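Long-range contact in Dot/Icm T4SS effector (Legionella pneumophila, PDB 6VVE), which is a type IV secretion effector kinase activated by the inositol hexakisphosphate of the host cell: residues 72-83 with 86-98. Numbering follows the deposited sequence.
Sequences DYKELGKGEQGT and EKTEDKAMKVSRG. With ADP (adenosine-5'-diphosphate), chain C; IHP (inositol hexakisphosphate), chain B.
Lys87 runs alongside the ring of Tyr73, both side chains pointing the same way toward inositol hexakisphosphate. From CB the chain leaves with CG anti to the backbone N (chi1 -176°), and CG already lies near phosphate oxygen O31. A bend at chi2 (60°) brings CD to 3.8 Å from Tyr73 CE1; CE passes Tyr73 OH at 3.6 Å, and a second bend turns NZ to hydrogen-bond O31 of inositol hexakisphosphate at 3.0 Å. Lys91 NZ reaches the same O31 at 2.7 Å and also bonds O26, so two ammonium groups grip one phosphate oxygen. Selenium of the selenomethionine Met93 stands above the Tyr73 ring, a distant Met-aromatic contact. Beside this cluster, Glu86 N donates to Lys74 O, while a water accepts from Lys74 N and donates to Glu86 O. The extended side chain of Glu86 ends in a salt bridge, OE1 to Lys74 NZ. Leu76 crosses the Glu86 side chain at about a right angle, its CD1 touching Ala92 CB at 4.0 Å near the adenine. At the other end, Thr83 and Val95 form an antiparallel hydrogen-bonded pair, and Arg97 N donates to Gln81 O. Gly82 packs its CA 3.1 Å from Val95 O; its buried N has no partner in the model. Lys94 stretches out fully to bring NZ to ADP O1A, 2.8 Å away, and is also paired with Asp207. Gly77 and Gly79 run close against the ribose and beta-phosphate. This is the glycine-rich loop of a protein kinase N-lobe with the strand 91-96 that carries the phosphate-binding lysine; Lys87, Thr88 and Lys91, flanking the next hairpin turn, belong to the activator site.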
loop_
_atom_site.group_PDB
_atom_site.type_symbol
_atom_site.label_atom_id
_atom_site.label_comp_id
_atom_site.label_asym_id
_atom_site.label_seq_id
_atom_site.Cartn_x
_atom_site.Cartn_y
_atom_site.Cartn_z
ATOM N N ASP A 72 7.634 12.136 -25.740
ATOM C CA ASP A 72 8.933 11.504 -25.944
ATOM C C ASP A 72 9.622 11.218 -24.610
ATOM O O ASP A 72 10.843 11.068 -24.555
ATOM C CB ASP A 72 9.820 12.389 -26.820
ATOM C CG ASP A 72 9.924 13.810 -26.296
ATOM O OD1 ASP A 72 10.669 14.033 -25.313
ATOM O OD2 ASP A 72 9.256 14.702 -26.861
ATOM N N TYR A 73 8.838 11.149 -23.536
ATOM C CA TYR A 73 9.376 10.713 -22.254
ATOM C C TYR A 73 9.760 9.236 -22.321
ATOM O O TYR A 73 9.165 8.449 -23.062
ATOM C CB TYR A 73 8.360 10.928 -21.133
ATOM C CG TYR A 73 8.110 12.378 -20.790
ATOM C CD1 TYR A 73 9.079 13.136 -20.146
ATOM C CD2 TYR A 73 6.902 12.987 -21.099
ATOM C CE1 TYR A 73 8.855 14.460 -19.826
ATOM C CE2 TYR A 73 6.669 14.311 -20.784
ATOM C CZ TYR A 73 7.649 15.040 -20.147
ATOM O OH TYR A 73 7.423 16.357 -19.831
ATOM N N LYS A 74 10.763 8.862 -21.533
ATOM C CA LYS A 74 11.156 7.463 -21.455
ATOM C C LYS A 74 10.077 6.658 -20.738
ATOM O O LYS A 74 9.509 7.099 -19.731
ATOM C CB LYS A 74 12.489 7.320 -20.730
ATOM C CG LYS A 74 13.035 5.898 -20.728
ATOM C CD LYS A 74 14.263 5.786 -19.837
ATOM C CE LYS A 74 14.249 4.488 -19.037
ATOM N NZ LYS A 74 15.076 4.602 -17.796
ATOM N N GLU A 75 9.789 5.473 -21.266
ATOM C CA GLU A 75 8.749 4.608 -20.724
ATOM C C GLU A 75 9.355 3.680 -19.680
ATOM O O GLU A 75 10.265 2.901 -19.986
ATOM C CB GLU A 75 8.082 3.807 -21.843
ATOM C CG GLU A 75 7.065 4.610 -22.643
ATOM C CD GLU A 75 6.814 4.043 -24.032
ATOM O OE1 GLU A 75 7.562 3.136 -24.469
ATOM O OE2 GLU A 75 5.870 4.519 -24.698
ATOM N N LEU A 76 8.857 3.773 -18.449
ATOM C CA LEU A 76 9.320 2.893 -17.385
ATOM C C LEU A 76 8.585 1.559 -17.392
ATOM O O LEU A 76 9.145 0.545 -16.962
ATOM C CB LEU A 76 9.143 3.572 -16.025
ATOM C CG LEU A 76 9.981 4.825 -15.787
ATOM C CD1 LEU A 76 9.654 5.437 -14.437
ATOM C CD2 LEU A 76 11.465 4.505 -15.883
ATOM N N GLY A 77 7.351 1.537 -17.873
ATOM C CA GLY A 77 6.589 0.308 -17.924
ATOM C C GLY A 77 5.173 0.580 -18.376
ATOM O O GLY A 77 4.769 1.727 -18.597
ATOM N N LYS A 78 4.418 -0.505 -18.507
ATOM C CA LYS A 78 3.043 -0.424 -18.972
ATOM C C LYS A 78 2.268 -1.612 -18.429
ATOM O O LYS A 78 2.777 -2.737 -18.408
ATOM C CB LYS A 78 2.973 -0.401 -20.503
ATOM C CG LYS A 78 1.649 0.106 -21.060
ATOM C CD LYS A 78 1.475 -0.292 -22.529
ATOM C CE LYS A 78 0.253 0.379 -23.151
ATOM N NZ LYS A 78 -0.981 0.199 -22.324
ATOM N N GLY A 79 1.040 -1.351 -17.984
ATOM C CA GLY A 79 0.163 -2.401 -17.517
ATOM C C GLY A 79 -1.127 -2.458 -18.308
ATOM O O GLY A 79 -1.166 -2.047 -19.472
ATOM N N GLU A 80 -2.193 -2.963 -17.688
ATOM C CA GLU A 80 -3.476 -3.029 -18.376
ATOM C C GLU A 80 -4.141 -1.661 -18.461
ATOM O O GLU A 80 -4.781 -1.344 -19.472
ATOM C CB GLU A 80 -4.405 -4.018 -17.664
ATOM C CG GLU A 80 -4.022 -5.480 -17.837
ATOM C CD GLU A 80 -4.159 -5.951 -19.273
ATOM O OE1 GLU A 80 -5.031 -5.421 -19.996
ATOM O OE2 GLU A 80 -3.386 -6.843 -19.683
ATOM N N GLN A 81 -3.981 -0.835 -17.428
ATOM C CA GLN A 81 -4.760 0.385 -17.287
ATOM C C GLN A 81 -3.931 1.660 -17.387
ATOM O O GLN A 81 -4.431 2.736 -17.034
ATOM C CB GLN A 81 -5.513 0.370 -15.952
ATOM C CG GLN A 81 -6.872 -0.309 -16.002
ATOM C CD GLN A 81 -7.874 0.462 -16.843
ATOM O OE1 GLN A 81 -7.537 1.469 -17.468
ATOM N NE2 GLN A 81 -9.117 -0.005 -16.859
ATOM N N GLY A 82 -2.695 1.586 -17.860
ATOM C CA GLY A 82 -1.928 2.809 -18.007
ATOM C C GLY A 82 -0.523 2.550 -18.500
ATOM O O GLY A 82 -0.093 1.404 -18.674
ATOM N N THR A 83 0.185 3.656 -18.737
ATOM C CA THR A 83 1.590 3.663 -19.113
ATOM C C THR A 83 2.325 4.583 -18.153
ATOM O O THR A 83 1.829 5.665 -17.827
ATOM C CB THR A 83 1.787 4.141 -20.555
ATOM O OG1 THR A 83 1.007 3.325 -21.439
ATOM C CG2 THR A 83 3.255 4.058 -20.952
ATOM N N GLU A 86 9.054 8.245 -17.158
ATOM C CA GLU A 86 10.050 8.829 -16.266
ATOM C C GLU A 86 10.056 10.338 -16.498
ATOM O O GLU A 86 10.642 10.827 -17.465
ATOM C CB GLU A 86 11.428 8.224 -16.505
ATOM C CG GLU A 86 12.508 8.790 -15.591
ATOM C CD GLU A 86 13.882 8.220 -15.877
ATOM O OE1 GLU A 86 13.959 7.097 -16.418
ATOM O OE2 GLU A 86 14.882 8.898 -15.563
ATOM N N LYS A 87 9.391 11.075 -15.606
ATOM C CA LYS A 87 9.402 12.532 -15.693
ATOM C C LYS A 87 10.777 13.080 -15.331
ATOM O O LYS A 87 11.330 13.924 -16.048
ATOM C CB LYS A 87 8.323 13.116 -14.776
ATOM C CG LYS A 87 8.182 14.627 -14.849
ATOM C CD LYS A 87 7.820 15.085 -16.254
ATOM C CE LYS A 87 7.250 16.496 -16.254
ATOM N NZ LYS A 87 8.298 17.539 -16.112
ATOM N N THR A 88 11.338 12.620 -14.209
ATOM C CA THR A 88 12.694 12.962 -13.807
ATOM C C THR A 88 13.345 11.706 -13.240
ATOM O O THR A 88 12.720 10.646 -13.146
ATOM C CB THR A 88 12.720 14.102 -12.781
ATOM O OG1 THR A 88 12.159 13.647 -11.545
ATOM C CG2 THR A 88 11.928 15.301 -13.289
ATOM N N GLU A 89 14.611 11.825 -12.838
ATOM C CA GLU A 89 15.299 10.681 -12.249
ATOM C C GLU A 89 14.669 10.250 -10.927
ATOM O O GLU A 89 14.915 9.129 -10.468
ATOM C CB GLU A 89 16.781 11.004 -12.042
ATOM C CG GLU A 89 17.073 11.912 -10.856
ATOM C CD GLU A 89 18.537 12.311 -10.768
ATOM O OE1 GLU A 89 19.405 11.499 -11.161
ATOM O OE2 GLU A 89 18.819 13.443 -10.319
ATOM N N ASP A 90 13.859 11.112 -10.312
ATOM C CA ASP A 90 13.283 10.848 -9.004
ATOM C C ASP A 90 11.767 10.722 -9.021
ATOM O O ASP A 90 11.177 10.411 -7.977
ATOM C CB ASP A 90 13.671 11.963 -8.016
ATOM C CG ASP A 90 15.171 12.085 -7.833
ATOM O OD1 ASP A 90 15.818 11.056 -7.561
ATOM O OD2 ASP A 90 15.701 13.206 -7.971
ATOM N N LYS A 91 11.118 10.949 -10.163
ATOM C CA LYS A 91 9.665 11.019 -10.207
ATOM C C LYS A 91 9.125 10.273 -11.414
ATOM O O LYS A 91 9.581 10.495 -12.542
ATOM C CB LYS A 91 9.199 12.484 -10.249
ATOM C CG LYS A 91 7.696 12.659 -10.241
ATOM C CD LYS A 91 7.310 14.121 -10.099
ATOM C CE LYS A 91 7.691 14.920 -11.332
ATOM N NZ LYS A 91 7.209 16.325 -11.251
ATOM N N ALA A 92 8.147 9.402 -11.167
ATOM C CA ALA A 92 7.437 8.674 -12.209
ATOM C C ALA A 92 6.111 9.367 -12.519
ATOM O O ALA A 92 5.585 10.138 -11.713
ATOM C CB ALA A 92 7.186 7.226 -11.783
HETATM N N MSE A 93 5.567 9.064 -13.693
HETATM C CA MSE A 93 4.367 9.719 -14.203
HETATM C C MSE A 93 3.495 8.717 -14.964
HETATM O O MSE A 93 3.889 8.205 -16.014
HETATM C CB MSE A 93 4.764 10.881 -15.114
HETATM C CG MSE A 93 3.620 11.738 -15.638
HETATM SE SE MSE A 93 4.329 13.165 -16.692
HETATM C CE MSE A 93 2.882 14.366 -16.943
ATOM N N LYS A 94 2.308 8.447 -14.431
ATOM C CA LYS A 94 1.416 7.427 -14.970
ATOM C C LYS A 94 0.230 8.077 -15.670
ATOM O O LYS A 94 -0.405 8.984 -15.120
ATOM C CB LYS A 94 0.927 6.494 -13.858
ATOM C CG LYS A 94 0.020 5.369 -14.330
ATOM C CD LYS A 94 -0.111 4.293 -13.257
ATOM C CE LYS A 94 -1.119 3.225 -13.662
ATOM N NZ LYS A 94 -1.198 2.134 -12.640
ATOM N N VAL A 95 -0.063 7.611 -16.878
ATOM C CA VAL A 95 -1.203 8.071 -17.662
ATOM C C VAL A 95 -2.196 6.918 -17.723
ATOM O O VAL A 95 -1.949 5.909 -18.399
ATOM C CB VAL A 95 -0.784 8.521 -19.069
ATOM C CG1 VAL A 95 -2.011 8.796 -19.929
ATOM C CG2 VAL A 95 0.101 9.750 -18.989
ATOM N N SER A 96 -3.316 7.061 -17.025
ATOM C CA SER A 96 -4.320 6.011 -16.992
ATOM C C SER A 96 -5.229 6.092 -18.216
ATOM O O SER A 96 -5.364 7.135 -18.859
ATOM C CB SER A 96 -5.158 6.106 -15.721
ATOM O OG SER A 96 -6.245 5.203 -15.762
ATOM N N ARG A 97 -5.855 4.959 -18.531
ATOM C CA ARG A 97 -6.758 4.852 -19.668
ATOM C C ARG A 97 -8.187 5.268 -19.338
ATOM O O ARG A 97 -9.047 5.235 -20.225
ATOM C CB ARG A 97 -6.760 3.413 -20.203
ATOM C CG ARG A 97 -5.500 3.030 -20.967
ATOM C CD ARG A 97 -5.535 1.571 -21.434
ATOM N NE ARG A 97 -6.728 1.263 -22.218
ATOM C CZ ARG A 97 -7.755 0.537 -21.778
ATOM N NH1 ARG A 97 -7.746 0.022 -20.552
ATOM N NH2 ARG A 97 -8.793 0.319 -22.572
ATOM N N GLY A 98 -8.462 5.661 -18.090
ATOM C CA GLY A 98 -9.808 6.010 -17.700
ATOM C C GLY A 98 -10.159 7.463 -17.974
ATOM O O GLY A 98 -9.292 8.312 -18.174
HETATM P PB ADP C . 0.085 -2.654 -13.320
HETATM O O1B ADP C . 0.112 -3.816 -12.347
HETATM O O2B ADP C . 0.902 -2.892 -14.563
HETATM O O3B ADP C . -1.297 -2.076 -13.577
HETATM P PA ADP C . 1.340 -0.105 -13.220
HETATM O O1A ADP C . 1.262 0.945 -12.144
HETATM O O2A ADP C . 0.578 0.087 -14.504
HETATM O O3A ADP C . 0.867 -1.480 -12.528
HETATM O "O5'" ADP C . 2.891 -0.295 -13.567
HETATM C "C5'" ADP C . 3.322 -0.927 -14.761
HETATM C "C4'" ADP C . 4.828 -0.978 -14.785
HETATM O "O4'" ADP C . 5.407 0.341 -14.752
HETATM C "C3'" ADP C . 5.433 -1.753 -13.589
HETATM O "O3'" ADP C . 5.573 -3.128 -13.825
HETATM C "C2'" ADP C . 6.795 -1.053 -13.392
HETATM O "O2'" ADP C . 7.801 -1.724 -14.127
HETATM C "C1'" ADP C . 6.586 0.371 -13.937
HETATM N N9 ADP C . 6.412 1.273 -12.780
HETATM C C8 ADP C . 5.230 1.577 -12.202
HETATM N N7 ADP C . 5.412 2.420 -11.153
HETATM C C5 ADP C . 6.731 2.660 -11.061
HETATM C C6 ADP C . 7.599 3.463 -10.179
HETATM N N6 ADP C . 7.059 4.189 -9.182
HETATM N N1 ADP C . 8.936 3.450 -10.409
HETATM C C2 ADP C . 9.479 2.723 -11.414
HETATM N N3 ADP C . 8.738 1.973 -12.250
HETATM C C4 ADP C . 7.388 1.904 -12.131
HETATM C C1 IHP B . 7.690 20.090 -12.652
HETATM C C2 IHP B . 7.872 21.232 -13.666
HETATM C C3 IHP B . 6.523 21.766 -14.153
HETATM C C4 IHP B . 5.658 22.221 -12.970
HETATM C C5 IHP B . 5.390 21.031 -12.028
HETATM C C6 IHP B . 6.690 20.403 -11.530
HETATM O O11 IHP B . 8.938 19.826 -12.038
HETATM P P1 IHP B . 9.730 18.450 -12.423
HETATM O O21 IHP B . 10.264 17.810 -11.165
HETATM O O31 IHP B . 8.799 17.502 -13.141
HETATM O O41 IHP B . 10.897 18.791 -13.348
HETATM O O12 IHP B . 8.600 20.722 -14.756
HETATM P P2 IHP B . 9.946 21.536 -15.261
HETATM O O22 IHP B . 10.278 22.631 -14.282
HETATM O O32 IHP B . 11.095 20.571 -15.342
HETATM O O42 IHP B . 9.672 22.133 -16.616
HETATM O O13 IHP B . 5.858 20.724 -14.809
HETATM P P3 IHP B . 5.103 20.994 -16.242
HETATM O O23 IHP B . 5.516 22.347 -16.797
HETATM O O33 IHP B . 5.505 19.891 -17.214
HETATM O O43 IHP B . 3.601 20.959 -16.054
HETATM O O14 IHP B . 4.445 22.723 -13.439
HETATM P P4 IHP B . 3.960 24.189 -12.860
HETATM O O24 IHP B . 4.961 25.250 -13.238
HETATM O O34 IHP B . 3.885 24.117 -11.344
HETATM O O44 IHP B . 2.608 24.541 -13.432
HETATM O O15 IHP B . 4.661 21.475 -10.925
HETATM P P5 IHP B . 3.110 20.979 -10.748
HETATM O O25 IHP B . 2.304 22.082 -10.091
HETATM O O35 IHP B . 2.505 20.656 -12.088
HETATM O O45 IHP B . 3.093 19.741 -9.878
HETATM O O16 IHP B . 6.384 19.185 -10.880
HETATM P P6 IHP B . 6.579 19.072 -9.247
HETATM O O26 IHP B . 7.377 17.829 -8.914
HETATM O O36 IHP B . 7.303 20.290 -8.730
HETATM O O46 IHP B . 5.207 18.993 -8.610
HETATM O O HOH W 1 11.790 10.765 -19.775
#